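Local coordinates for protein probable glutathione S-transferase (Bordetella bronchiseptica RB50, PDB 3H1N) that probably transfers glutathione to electrophilic substrates as a glutathione S-transferase, at residues 108-113 against 165-170; 115-120 against 161-166; 174-177 against 181-184; 186-191 against 211-216. One frame throughout, in Å; residues are numbered along the deposited sequence.

Going from the N terminus, helix 105-127 supplies the first half of contacts 1 and 2, and helix 142-167 supplies the second, with the turn after it added in contact 1. The chain runs out and returns so that the pair Thr117 and Phe164 of contact 2 falls inside the pair Trp110 and Ala167 of contact 1, both contacts ending on the same stretch. Contact 3 follows in series, a short closure of 174-177 on 181-184 at the start of helix 183-198. Contact 4 then brings that helix against helix 211-221, closing the loop that holds helix 200-206. Together they join the helices of the C-terminal domain, and contacts 1 and 2 also touch the second subunit.

Contact 1. Residues 108-113 against 165-170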
loop_
_atom_site.group_PDB
_atom_site.type_symbol
_atom_site.label_atom_id
_atom_site.label_comp_id
_atom_site.label_asym_id
_atom_site.label_seq_id
_atom_site.Cartn_x
_atom_site.Cartn_y
_atom_site.Cartn_z
ATOM N N ARG B 108 -10.857 -4.605 11.939
ATOM C CA ARG B 108 -10.269 -3.401 11.338
ATOM C C ARG B 108 -8.987 -3.723 10.605
ATOM O O ARG B 108 -8.779 -3.248 9.494
ATOM C CB ARG B 108 -10.007 -2.339 12.425
ATOM C CG ARG B 108 -11.244 -1.539 12.761
ATOM C CD ARG B 108 -11.225 -0.973 14.159
ATOM N NE ARG B 108 -12.471 -0.248 14.407
ATOM C CZ ARG B 108 -12.640 0.689 15.337
ATOM N NH1 ARG B 108 -11.631 1.042 16.133
ATOM N NH2 ARG B 108 -13.825 1.281 15.462
ATOM N N LEU B 109 -8.123 -4.521 11.246
ATOM C CA LEU B 109 -6.877 -4.967 10.629
ATOM C C LEU B 109 -7.136 -5.808 9.379
ATOM O O LEU B 109 -6.400 -5.695 8.395
ATOM C CB LEU B 109 -6.024 -5.742 11.631
ATOM C CG LEU B 109 -5.474 -4.909 12.795
ATOM C CD1 LEU B 109 -4.896 -5.783 13.895
ATOM C CD2 LEU B 109 -4.455 -3.877 12.297
ATOM N N TRP B 110 -8.174 -6.650 9.432
ATOM C CA TRP B 110 -8.571 -7.490 8.299
ATOM C C TRP B 110 -9.035 -6.637 7.124
ATOM O O TRP B 110 -8.592 -6.844 5.992
ATOM C CB TRP B 110 -9.643 -8.509 8.731
ATOM C CG TRP B 110 -10.304 -9.347 7.648
ATOM C CD1 TRP B 110 -11.656 -9.486 7.437
ATOM C CD2 TRP B 110 -9.660 -10.168 6.658
ATOM N NE1 TRP B 110 -11.889 -10.344 6.378
ATOM C CE2 TRP B 110 -10.683 -10.779 5.888
ATOM C CE3 TRP B 110 -8.315 -10.448 6.347
ATOM C CZ2 TRP B 110 -10.405 -11.646 4.814
ATOM C CZ3 TRP B 110 -8.034 -11.316 5.288
ATOM C CH2 TRP B 110 -9.078 -11.902 4.530
ATOM N N VAL B 111 -9.908 -5.668 7.394
ATOM C CA VAL B 111 -10.359 -4.749 6.357
ATOM C C VAL B 111 -9.192 -3.936 5.763
ATOM O O VAL B 111 -9.128 -3.740 4.545
ATOM C CB VAL B 111 -11.549 -3.857 6.841
ATOM C CG1 VAL B 111 -11.892 -2.762 5.818
ATOM C CG2 VAL B 111 -12.769 -4.733 7.063
ATOM N N ASN B 112 -8.286 -3.480 6.625
ATOM C CA ASN B 112 -7.127 -2.715 6.182
ATOM C C ASN B 112 -6.236 -3.539 5.236
ATOM O O ASN B 112 -5.855 -3.048 4.166
ATOM C CB ASN B 112 -6.313 -2.186 7.380
ATOM C CG ASN B 112 -5.228 -1.193 6.967
ATOM O OD1 ASN B 112 -5.474 -0.282 6.179
ATOM N ND2 ASN B 112 -4.018 -1.356 7.525
ATOM N N GLN B 113 -5.960 -4.794 5.585
ATOM C CA GLN B 113 -5.139 -5.602 4.688
ATOM C C GLN B 113 -5.849 -5.955 3.390
ATOM O O GLN B 113 -5.217 -5.999 2.343
ATOM C CB GLN B 113 -4.527 -6.833 5.359
ATOM C CG GLN B 113 -5.436 -8.002 5.618
ATOM C CD GLN B 113 -4.661 -9.181 6.198
ATOM O OE1 GLN B 113 -4.133 -9.094 7.295
ATOM N NE2 GLN B 113 -4.583 -10.276 5.452
ATOM N N GLU B 165 -12.158 -14.523 -3.670
ATOM C CA GLU B 165 -13.139 -15.600 -3.599
ATOM C C GLU B 165 -13.066 -16.370 -2.267
ATOM O O GLU B 165 -14.101 -16.731 -1.691
ATOM C CB GLU B 165 -12.983 -16.563 -4.781
ATOM C CG GLU B 165 -14.088 -17.641 -4.868
ATOM C CD GLU B 165 -15.454 -17.082 -5.256
ATOM O OE1 GLU B 165 -15.531 -15.894 -5.614
ATOM O OE2 GLU B 165 -16.462 -17.831 -5.203
ATOM N N GLN B 166 -11.849 -16.621 -1.798
ATOM C CA GLN B 166 -11.634 -17.328 -0.527
ATOM C C GLN B 166 -11.912 -16.450 0.686
ATOM O O GLN B 166 -12.499 -16.912 1.658
ATOM C CB GLN B 166 -10.224 -17.942 -0.444
ATOM C CG GLN B 166 -9.896 -18.950 -1.566
ATOM C CD GLN B 166 -11.066 -19.881 -1.927
ATOM O OE1 GLN B 166 -11.622 -19.802 -3.029
ATOM N NE2 GLN B 166 -11.431 -20.762 -1.008
ATOM N N ALA B 167 -11.523 -15.177 0.605
ATOM C CA ALA B 167 -11.797 -14.193 1.657
ATOM C C ALA B 167 -13.298 -14.067 1.930
ATOM O O ALA B 167 -13.706 -13.803 3.068
ATOM C CB ALA B 167 -11.208 -12.841 1.276
ATOM N N LEU B 168 -14.098 -14.261 0.878
ATOM C CA LEU B 168 -15.567 -14.238 0.947
ATOM C C LEU B 168 -16.217 -15.549 1.407
ATOM O O LEU B 168 -17.444 -15.630 1.486
ATOM C CB LEU B 168 -16.159 -13.848 -0.416
ATOM C CG LEU B 168 -15.939 -12.399 -0.850
ATOM C CD1 LEU B 168 -16.177 -12.213 -2.352
ATOM C CD2 LEU B 168 -16.823 -11.468 -0.035
ATOM N N ASP B 169 -15.419 -16.574 1.695
ATOM C CA ASP B 169 -15.964 -17.860 2.158
ATOM C C ASP B 169 -16.304 -17.811 3.658
ATOM O O ASP B 169 -15.586 -18.374 4.503
ATOM C CB ASP B 169 -14.992 -19.003 1.836
ATOM C CG ASP B 169 -15.592 -20.381 2.075
ATOM O OD1 ASP B 169 -16.838 -20.512 2.133
ATOM O OD2 ASP B 169 -14.801 -21.339 2.193
ATOM N N ARG B 170 -17.397 -17.114 3.961
ATOM C CA ARG B 170 -17.911 -16.923 5.321
ATOM C C ARG B 170 -19.396 -16.614 5.186
ATOM O O ARG B 170 -19.821 -16.152 4.128
ATOM C CB ARG B 170 -17.209 -15.748 5.993
ATOM C CG ARG B 170 -17.502 -14.387 5.339
ATOM C CD ARG B 170 -16.580 -13.289 5.876
ATOM N NE ARG B 170 -15.195 -13.513 5.479
ATOM C CZ ARG B 170 -14.175 -13.634 6.322
ATOM N NH1 ARG B 170 -14.368 -13.540 7.629
ATOM N NH2 ARG B 170 -12.955 -13.839 5.852
#
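The turn that ends helix 142-167 forms, with Trp110 of helix 105-127, a site next to the subunit interface where Ala167 and Arg170 meet an indole. The methyl of Ala167 comes to the edge of the ring, near its plane, with CB 3.8 Å from Trp110 CZ2; a small residue suits this close approach of a broad ring. Arg170 arrives from the turn, its NH2 3.5 Å from Trp110 CZ2 and oblique to the indole. Conversely, Trp110 NE1 stands 3.6 Å above the guanidinium plane of Arg170, toward its rim, and the two planes are 37° apart.

In the all-helical C-terminal domain of a glutathione S-transferase, this turn leads from one helix of the bundle into the next loop, with Asp169 at the centre of an inverse gamma turn. The Arg170 chain bends at CG-CD (chi3 67°) and folds back on the helix end, where NE and NH2 hold the carbonyl Ala167 O side-on at 2.8 and 2.9 Å. Both bonds lie in the guanidinium plane, which fixes how the group is turned against the indole. Trp110 NE1 donates to Leu175 O, and Arg170 NH2, besides holding Ala167 O, bonds to Asp68 O of the second subunit.

Contact 2. Residues 115-120 against 161-166; sequences QLTIAD and MQYFEQ
Helices 115-120 and 161-166 run nearly antiparallel, with axes 11.7 Å apart at closest approach and a signed crossing angle of -160°. Ile118 and Phe164 are the closest pair of the backbones, with their CA atoms 9.2 Å apart. So wide a spacing is bridged by long aromatic side chains from one helix reaching beta-branched residues on the other.

Phe164 buries the largest share of the contact. Its CZ meets two aliphatic groups, 3.5 Å from Ile118 CG1 and 3.7 Å from Thr117 CG2, both oblique to the ring. With OG1 beside the backbone nitrogen (chi1 -59°) and CG2 anti to it, Thr117 turns its methyl to the aromatic groups and its hydroxyl to the polar edge of the contact. That same methyl also touches Tyr163, 4.1 Å from CE2, the two side chains crossing at about a right angle. Within its own helix, Tyr163 lays CD2 over one face of the Phe164 ring, which helps to fix that ring's tilt.

A water completes the polar edge, donating to Thr117 OG1 at 2.6 Å and to Tyr163 OH at 2.7 Å. Thr117 OG1 also bonds to Gln113 O, one turn back, and Tyr163 OH to Pro70 O of the second subunit, so the buried hydroxyls have several partners. An apolar side turned to the bundle and a mixed face, whose hydroxyls and rings meet the second subunit and its Phe72, fit the antiparallel helix pair of the glutathione S-transferase C-terminal domain, which lines the dimer interface.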
loop_
_atom_site.group_PDB
_atom_site.type_symbol
_atom_site.label_atom_id
_atom_site.label_comp_id
_atom_site.label_asym_id
_atom_site.label_seq_id
_atom_site.Cartn_x
_atom_site.Cartn_y
_atom_site.Cartn_z
ATOM N N GLN B 115 -8.006 -3.986 1.901
ATOM C CA GLN B 115 -7.870 -2.742 1.134
ATOM C C GLN B 115 -6.481 -2.570 0.520
ATOM O O GLN B 115 -6.359 -2.148 -0.631
ATOM C CB GLN B 115 -8.258 -1.499 1.967
ATOM C CG GLN B 115 -8.236 -0.169 1.164
ATOM C CD GLN B 115 -9.312 -0.100 0.076
ATOM O OE1 GLN B 115 -9.050 0.380 -1.044
ATOM N NE2 GLN B 115 -10.514 -0.554 0.394
ATOM N N LEU B 116 -5.436 -2.907 1.270
ATOM C CA LEU B 116 -4.083 -2.795 0.739
ATOM C C LEU B 116 -3.849 -3.778 -0.403
ATOM O O LEU B 116 -3.059 -3.498 -1.320
ATOM C CB LEU B 116 -3.029 -2.993 1.854
ATOM C CG LEU B 116 -2.999 -1.873 2.891
ATOM C CD1 LEU B 116 -2.127 -2.248 4.130
ATOM C CD2 LEU B 116 -2.496 -0.577 2.255
ATOM N N THR B 117 -4.543 -4.918 -0.342
ATOM C CA THR B 117 -4.411 -5.974 -1.351
ATOM C C THR B 117 -5.149 -5.532 -2.596
ATOM O O THR B 117 -4.678 -5.727 -3.731
ATOM C CB THR B 117 -4.923 -7.341 -0.806
ATOM O OG1 THR B 117 -4.154 -7.689 0.356
ATOM C CG2 THR B 117 -4.774 -8.461 -1.851
ATOM N N ILE B 118 -6.299 -4.901 -2.383
ATOM C CA ILE B 118 -7.022 -4.281 -3.489
ATOM C C ILE B 118 -6.178 -3.197 -4.161
ATOM O O ILE B 118 -6.153 -3.097 -5.390
ATOM C CB ILE B 118 -8.397 -3.762 -3.055
ATOM C CG1 ILE B 118 -9.266 -4.945 -2.614
ATOM C CG2 ILE B 118 -9.072 -2.971 -4.211
ATOM C CD1 ILE B 118 -10.589 -4.549 -1.890
ATOM N N ALA B 119 -5.475 -2.410 -3.345
ATOM C CA ALA B 119 -4.600 -1.356 -3.844
ATOM C C ALA B 119 -3.424 -1.960 -4.646
ATOM O O ALA B 119 -3.022 -1.372 -5.646
ATOM C CB ALA B 119 -4.063 -0.504 -2.677
ATOM N N ASP B 120 -2.893 -3.117 -4.209
ATOM C CA ASP B 120 -1.859 -3.828 -4.992
ATOM C C ASP B 120 -2.359 -4.196 -6.393
ATOM O O ASP B 120 -1.680 -3.917 -7.383
ATOM C CB ASP B 120 -1.307 -5.073 -4.256
ATOM C CG ASP B 120 -0.543 -4.724 -2.988
ATOM O OD1 ASP B 120 0.070 -3.638 -2.930
ATOM O OD2 ASP B 120 -0.538 -5.540 -2.040
HETATM N N MSE B 161 -8.035 -12.660 -7.786
HETATM C CA MSE B 161 -9.458 -12.970 -7.792
HETATM C C MSE B 161 -9.786 -14.199 -6.939
HETATM O O MSE B 161 -10.765 -14.186 -6.170
HETATM C CB MSE B 161 -9.999 -13.090 -9.227
HETATM C CG MSE B 161 -10.056 -11.718 -9.914
HETATM SE SE MSE B 161 -10.543 -11.794 -11.777
HETATM C CE MSE B 161 -12.447 -11.987 -11.562
ATOM N N GLN B 162 -8.968 -15.243 -7.063
ATOM C CA GLN B 162 -9.099 -16.436 -6.214
ATOM C C GLN B 162 -8.967 -16.071 -4.740
ATOM O O GLN B 162 -9.705 -16.586 -3.899
ATOM C CB GLN B 162 -8.057 -17.504 -6.574
ATOM C CG GLN B 162 -8.335 -18.898 -5.957
ATOM C CD GLN B 162 -9.588 -19.562 -6.524
ATOM O OE1 GLN B 162 -10.709 -19.264 -6.115
ATOM N NE2 GLN B 162 -9.396 -20.467 -7.471
ATOM N N TYR B 163 -8.032 -15.178 -4.434
ATOM C CA TYR B 163 -7.850 -14.709 -3.062
ATOM C C TYR B 163 -9.131 -14.082 -2.519
ATOM O O TYR B 163 -9.597 -14.467 -1.439
ATOM C CB TYR B 163 -6.651 -13.756 -2.935
ATOM C CG TYR B 163 -6.495 -13.219 -1.535
ATOM C CD1 TYR B 163 -5.972 -14.022 -0.515
ATOM C CD2 TYR B 163 -6.896 -11.919 -1.221
ATOM C CE1 TYR B 163 -5.849 -13.543 0.786
ATOM C CE2 TYR B 163 -6.761 -11.426 0.079
ATOM C CZ TYR B 163 -6.223 -12.243 1.067
ATOM O OH TYR B 163 -6.117 -11.753 2.344
ATOM N N PHE B 164 -9.734 -13.169 -3.283
ATOM C CA PHE B 164 -10.986 -12.564 -2.846
ATOM C C PHE B 164 -12.130 -13.555 -2.756
ATOM O O PHE B 164 -12.934 -13.479 -1.823
ATOM C CB PHE B 164 -11.323 -11.297 -3.645
ATOM C CG PHE B 164 -10.271 -10.226 -3.480
ATOM C CD1 PHE B 164 -9.975 -9.735 -2.208
ATOM C CD2 PHE B 164 -9.558 -9.745 -4.573
ATOM C CE1 PHE B 164 -8.966 -8.763 -2.023
ATOM C CE2 PHE B 164 -8.550 -8.758 -4.396
ATOM C CZ PHE B 164 -8.268 -8.280 -3.129
ATOM N N GLU B 165 -12.158 -14.523 -3.670
ATOM C CA GLU B 165 -13.139 -15.600 -3.599
ATOM C C GLU B 165 -13.066 -16.370 -2.267
ATOM O O GLU B 165 -14.101 -16.731 -1.691
ATOM C CB GLU B 165 -12.983 -16.563 -4.781
ATOM C CG GLU B 165 -14.088 -17.641 -4.868
ATOM C CD GLU B 165 -15.454 -17.082 -5.256
ATOM O OE1 GLU B 165 -15.531 -15.894 -5.614
ATOM O OE2 GLU B 165 -16.462 -17.831 -5.203
ATOM N N GLN B 166 -11.849 -16.621 -1.798
ATOM C CA GLN B 166 -11.634 -17.328 -0.527
ATOM C C GLN B 166 -11.912 -16.450 0.686
ATOM O O GLN B 166 -12.499 -16.912 1.658
ATOM C CB GLN B 166 -10.224 -17.942 -0.444
ATOM C CG GLN B 166 -9.896 -18.950 -1.566
ATOM C CD GLN B 166 -11.066 -19.881 -1.927
ATOM O OE1 GLN B 166 -11.622 -19.802 -3.029
ATOM N NE2 GLN B 166 -11.431 -20.762 -1.008
HETATM O O HOH W 1 -4.884 -9.363 2.252
#

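Contact 3. Residues 174-177 against 181-184; sequences WLTD and WSYA
The six-membered ring of Trp174 lies over the CB of Trp181, a CH-pi contact in which CB stands 3.6 Å from the ring centroid and only 11° off the normal. Trp181 N also lies over this face, 3.5 Å above the indole plane and toward its rim. A chi1 of 61° sets the Trp181 ring over its own backbone, and its edge is directed at the Trp174 face: a T-shaped pair with centroids 5.8 Å apart and planes at 69°. Tryptophan is broad enough to cover both the backbone and the side chain of its partner.

Beyond the rings, Leu175 CD1 packs on the backbone of the first helical turn, 3.6 Å from Ala184 O, and on the small Ala184 methyl, 3.9 Å from CB. Thr176 CG2 approaches Ser182 OG.

Ser182 is the N-cap of helix 183-198. The Asp185 side chain accepts from Ser182 N, the half of a capping box that N3 supplies, as at this helix in other glutathione S-transferases; Ser182 OG accepts weakly from Ala184 N (3.3 Å). Trp181 touching Leu186 adds a hydrophobic staple. Around this start, Leu175 packs on Leu114 of helix 105-127, and Trp174 on Leu216 and Val220 of helix 211-221.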
loop_
_atom_site.group_PDB
_atom_site.type_symbol
_atom_site.label_atom_id
_atom_site.label_comp_id
_atom_site.label_asym_id
_atom_site.label_seq_id
_atom_site.Cartn_x
_atom_site.Cartn_y
_atom_site.Cartn_z
ATOM N N TRP B 174 -20.473 -10.905 2.680
ATOM C CA TRP B 174 -19.522 -9.792 2.681
ATOM C C TRP B 174 -18.105 -10.267 3.044
ATOM O O TRP B 174 -17.885 -11.436 3.377
ATOM C CB TRP B 174 -19.948 -8.687 3.657
ATOM C CG TRP B 174 -21.285 -8.044 3.393
ATOM C CD1 TRP B 174 -22.400 -8.124 4.178
ATOM C CD2 TRP B 174 -21.642 -7.218 2.272
ATOM N NE1 TRP B 174 -23.434 -7.398 3.617
ATOM C CE2 TRP B 174 -22.995 -6.838 2.445
ATOM C CE3 TRP B 174 -20.952 -6.768 1.136
ATOM C CZ2 TRP B 174 -23.668 -6.020 1.528
ATOM C CZ3 TRP B 174 -21.628 -5.959 0.215
ATOM C CH2 TRP B 174 -22.973 -5.597 0.419
ATOM N N LEU B 175 -17.152 -9.343 2.991
ATOM C CA LEU B 175 -15.760 -9.647 3.306
ATOM C C LEU B 175 -15.506 -9.827 4.805
ATOM O O LEU B 175 -14.498 -10.427 5.206
ATOM C CB LEU B 175 -14.842 -8.555 2.747
ATOM C CG LEU B 175 -14.607 -8.572 1.227
ATOM C CD1 LEU B 175 -13.977 -7.238 0.778
ATOM C CD2 LEU B 175 -13.737 -9.745 0.802
ATOM N N THR B 176 -16.399 -9.282 5.627
ATOM C CA THR B 176 -16.232 -9.312 7.091
ATOM C C THR B 176 -17.412 -9.987 7.783
ATOM O O THR B 176 -18.419 -10.320 7.145
ATOM C CB THR B 176 -16.052 -7.884 7.684
ATOM O OG1 THR B 176 -17.320 -7.217 7.743
ATOM C CG2 THR B 176 -15.096 -7.076 6.831
ATOM N N ASP B 177 -17.294 -10.176 9.094
ATOM C CA ASP B 177 -18.364 -10.800 9.875
ATOM C C ASP B 177 -19.219 -9.744 10.581
ATOM O O ASP B 177 -20.076 -10.078 11.398
ATOM C CB ASP B 177 -17.774 -11.803 10.881
ATOM C CG ASP B 177 -16.795 -12.780 10.229
ATOM O OD1 ASP B 177 -17.239 -13.663 9.452
ATOM O OD2 ASP B 177 -15.572 -12.658 10.486
ATOM N N TRP B 181 -21.891 -4.275 4.653
ATOM C CA TRP B 181 -20.732 -3.901 3.824
ATOM C C TRP B 181 -19.736 -3.058 4.613
ATOM O O TRP B 181 -20.125 -2.310 5.511
ATOM C CB TRP B 181 -21.124 -3.179 2.517
ATOM C CG TRP B 181 -21.881 -1.856 2.673
ATOM C CD1 TRP B 181 -23.237 -1.681 2.607
ATOM C CD2 TRP B 181 -21.320 -0.547 2.890
ATOM N NE1 TRP B 181 -23.554 -0.350 2.778
ATOM C CE2 TRP B 181 -22.400 0.366 2.955
ATOM C CE3 TRP B 181 -20.013 -0.060 3.043
ATOM C CZ2 TRP B 181 -22.213 1.746 3.172
ATOM C CZ3 TRP B 181 -19.825 1.310 3.254
ATOM C CH2 TRP B 181 -20.917 2.196 3.318
ATOM N N SER B 182 -18.459 -3.226 4.272
ATOM C CA SER B 182 -17.364 -2.394 4.764
ATOM C C SER B 182 -16.783 -1.646 3.564
ATOM O O SER B 182 -17.148 -1.931 2.418
ATOM C CB SER B 182 -16.275 -3.263 5.396
ATOM O OG SER B 182 -15.543 -3.946 4.383
ATOM N N TYR B 183 -15.865 -0.703 3.796
ATOM C CA TYR B 183 -15.297 0.009 2.653
ATOM C C TYR B 183 -14.496 -0.896 1.701
ATOM O O TYR B 183 -14.421 -0.609 0.508
ATOM C CB TYR B 183 -14.493 1.225 3.083
ATOM C CG TYR B 183 -13.264 0.945 3.904
ATOM C CD1 TYR B 183 -12.087 0.491 3.305
ATOM C CD2 TYR B 183 -13.247 1.212 5.272
ATOM C CE1 TYR B 183 -10.928 0.271 4.063
ATOM C CE2 TYR B 183 -12.093 1.003 6.035
ATOM C CZ TYR B 183 -10.942 0.526 5.426
ATOM O OH TYR B 183 -9.782 0.330 6.171
ATOM N N ALA B 184 -13.918 -1.981 2.228
ATOM C CA ALA B 184 -13.215 -2.960 1.398
ATOM C C ALA B 184 -14.169 -3.680 0.419
ATOM O O ALA B 184 -13.775 -4.012 -0.710
ATOM C CB ALA B 184 -12.467 -3.958 2.262
#

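Contact 4. Residues 186-191 against 211-216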
loop_
_atom_site.group_PDB
_atom_site.type_symbol
_atom_site.label_atom_id
_atom_site.label_comp_id
_atom_site.label_asym_id
_atom_site.label_seq_id
_atom_site.Cartn_x
_atom_site.Cartn_y
_atom_site.Cartn_z
ATOM N N LEU B 186 -16.803 -2.203 -0.952
ATOM C CA LEU B 186 -17.013 -1.214 -2.025
ATOM C C LEU B 186 -15.816 -1.153 -2.968
ATOM O O LEU B 186 -15.966 -1.093 -4.187
ATOM C CB LEU B 186 -17.287 0.177 -1.454
ATOM C CG LEU B 186 -18.415 0.336 -0.441
ATOM C CD1 LEU B 186 -18.552 1.819 -0.101
ATOM C CD2 LEU B 186 -19.756 -0.235 -0.967
ATOM N N SER B 187 -14.626 -1.185 -2.391
ATOM C CA SER B 187 -13.397 -1.179 -3.170
ATOM C C SER B 187 -13.304 -2.417 -4.062
ATOM O O SER B 187 -12.829 -2.338 -5.203
ATOM C CB SER B 187 -12.200 -1.109 -2.222
ATOM O OG SER B 187 -12.206 0.135 -1.521
ATOM N N LEU B 188 -13.763 -3.556 -3.542
ATOM C CA LEU B 188 -13.666 -4.819 -4.273
ATOM C C LEU B 188 -14.602 -4.768 -5.474
ATOM O O LEU B 188 -14.234 -5.168 -6.601
ATOM C CB LEU B 188 -13.975 -6.021 -3.361
ATOM C CG LEU B 188 -13.841 -7.444 -3.967
ATOM C CD1 LEU B 188 -12.458 -7.681 -4.622
ATOM C CD2 LEU B 188 -14.131 -8.518 -2.921
ATOM N N TYR B 189 -15.798 -4.241 -5.249
ATOM C CA TYR B 189 -16.725 -4.007 -6.350
ATOM C C TYR B 189 -16.049 -3.132 -7.418
ATOM O O TYR B 189 -16.119 -3.435 -8.622
ATOM C CB TYR B 189 -18.049 -3.375 -5.852
ATOM C CG TYR B 189 -18.673 -2.416 -6.845
ATOM C CD1 TYR B 189 -19.597 -2.853 -7.800
ATOM C CD2 TYR B 189 -18.334 -1.063 -6.829
ATOM C CE1 TYR B 189 -20.132 -1.972 -8.714
ATOM C CE2 TYR B 189 -18.852 -0.188 -7.740
ATOM C CZ TYR B 189 -19.748 -0.635 -8.669
ATOM O OH TYR B 189 -20.258 0.265 -9.563
ATOM N N HIS B 190 -15.371 -2.066 -6.979
ATOM C CA HIS B 190 -14.803 -1.128 -7.935
ATOM C C HIS B 190 -13.648 -1.715 -8.747
ATOM O O HIS B 190 -13.564 -1.482 -9.957
ATOM C CB HIS B 190 -14.389 0.212 -7.300
ATOM C CG HIS B 190 -13.910 1.213 -8.311
ATOM N ND1 HIS B 190 -14.750 1.779 -9.245
ATOM C CD2 HIS B 190 -12.673 1.696 -8.575
ATOM C CE1 HIS B 190 -14.058 2.594 -10.023
ATOM N NE2 HIS B 190 -12.792 2.566 -9.631
ATOM N N VAL B 191 -12.760 -2.461 -8.097
ATOM C CA VAL B 191 -11.657 -3.087 -8.822
ATOM C C VAL B 191 -12.184 -4.112 -9.865
ATOM O O VAL B 191 -11.629 -4.234 -10.973
ATOM C CB VAL B 191 -10.550 -3.638 -7.857
ATOM C CG1 VAL B 191 -10.966 -4.974 -7.193
ATOM C CG2 VAL B 191 -9.234 -3.773 -8.600
ATOM N N PRO B 211 -17.856 -17.254 -8.191
ATOM C CA PRO B 211 -19.273 -16.905 -7.962
ATOM C C PRO B 211 -19.498 -15.989 -6.738
ATOM O O PRO B 211 -20.343 -15.099 -6.799
ATOM C CB PRO B 211 -19.944 -18.271 -7.764
ATOM C CG PRO B 211 -18.836 -19.152 -7.255
ATOM C CD PRO B 211 -17.628 -18.703 -8.021
ATOM N N ARG B 212 -18.754 -16.189 -5.649
ATOM C CA ARG B 212 -18.915 -15.321 -4.467
ATOM C C ARG B 212 -18.461 -13.893 -4.760
ATOM O O ARG B 212 -19.160 -12.933 -4.410
ATOM C CB ARG B 212 -18.203 -15.873 -3.227
ATOM C CG ARG B 212 -18.727 -17.221 -2.732
ATOM C CD ARG B 212 -18.178 -17.555 -1.346
ATOM N NE ARG B 212 -16.796 -18.013 -1.420
ATOM C CZ ARG B 212 -16.432 -19.283 -1.595
ATOM N NH1 ARG B 212 -17.345 -20.238 -1.713
ATOM N NH2 ARG B 212 -15.148 -19.603 -1.654
ATOM N N LEU B 213 -17.316 -13.764 -5.433
ATOM C CA LEU B 213 -16.804 -12.464 -5.863
ATOM C C LEU B 213 -17.784 -11.735 -6.786
ATOM O O LEU B 213 -18.010 -10.542 -6.638
ATOM C CB LEU B 213 -15.446 -12.619 -6.566
ATOM C CG LEU B 213 -14.788 -11.365 -7.155
ATOM C CD1 LEU B 213 -14.497 -10.331 -6.066
ATOM C CD2 LEU B 213 -13.494 -11.740 -7.865
HETATM N N MSE B 214 -18.341 -12.447 -7.751
HETATM C CA MSE B 214 -19.289 -11.841 -8.675
HETATM C C MSE B 214 -20.628 -11.532 -7.993
HETATM O O MSE B 214 -21.289 -10.538 -8.320
HETATM C CB MSE B 214 -19.444 -12.701 -9.937
HETATM C CG MSE B 214 -18.100 -12.908 -10.688
HETATM SE SE MSE B 214 -16.988 -11.286 -10.946
HETATM C CE MSE B 214 -18.214 -10.398 -12.166
ATOM N N ALA B 215 -21.014 -12.371 -7.035
ATOM C CA ALA B 215 -22.163 -12.072 -6.188
ATOM C C ALA B 215 -21.929 -10.790 -5.389
ATOM O O ALA B 215 -22.821 -9.948 -5.302
ATOM C CB ALA B 215 -22.484 -13.238 -5.259
ATOM N N LEU B 216 -20.733 -10.642 -4.821
ATOM C CA LEU B 216 -20.393 -9.435 -4.066
ATOM C C LEU B 216 -20.472 -8.204 -4.956
ATOM O O LEU B 216 -21.072 -7.194 -4.579
ATOM C CB LEU B 216 -19.008 -9.546 -3.432
ATOM C CG LEU B 216 -18.731 -8.257 -2.638
ATOM C CD1 LEU B 216 -18.492 -8.517 -1.183
ATOM C CD2 LEU B 216 -17.646 -7.391 -3.264
#
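Leu216, Leu188 and Leu213 bury the most surface here and make nearly the whole contact. Helices 186-191 and 211-216 cross steeply, at a signed angle of -102° with their axes 9.9 Å apart, so they meet over a small patch. Leu188 is the central residue: a chi1 of -177° extends its branch away from the backbone nitrogen, where it meets both leucines of the other helix.

Leu213 CD1 fits against the fork of Leu188, 3.6 Å from its CG and equally close to the two methyls, so a single methyl meets the whole branch. Leu216, three residues on from Leu213, lies at about a right angle to Leu188, its CD2 3.7 Å from Leu188 CD2. The same methyl of Leu216 rests 4.2 Å from the backbone nitrogen of Tyr189, close against the helix itself. Leucine suits all three places because its branch lies one carbon beyond CB and can span the gap between crossing helices.

Phe164 of helix 142-167 packs on Leu188, and Glu165 of that helix bonds to Arg212 N and Leu213 N at the start of helix 211-221. Across the contact itself there is no hydrogen bond or ion pair, so these two helices are held by shape fit and the burial of apolar surface.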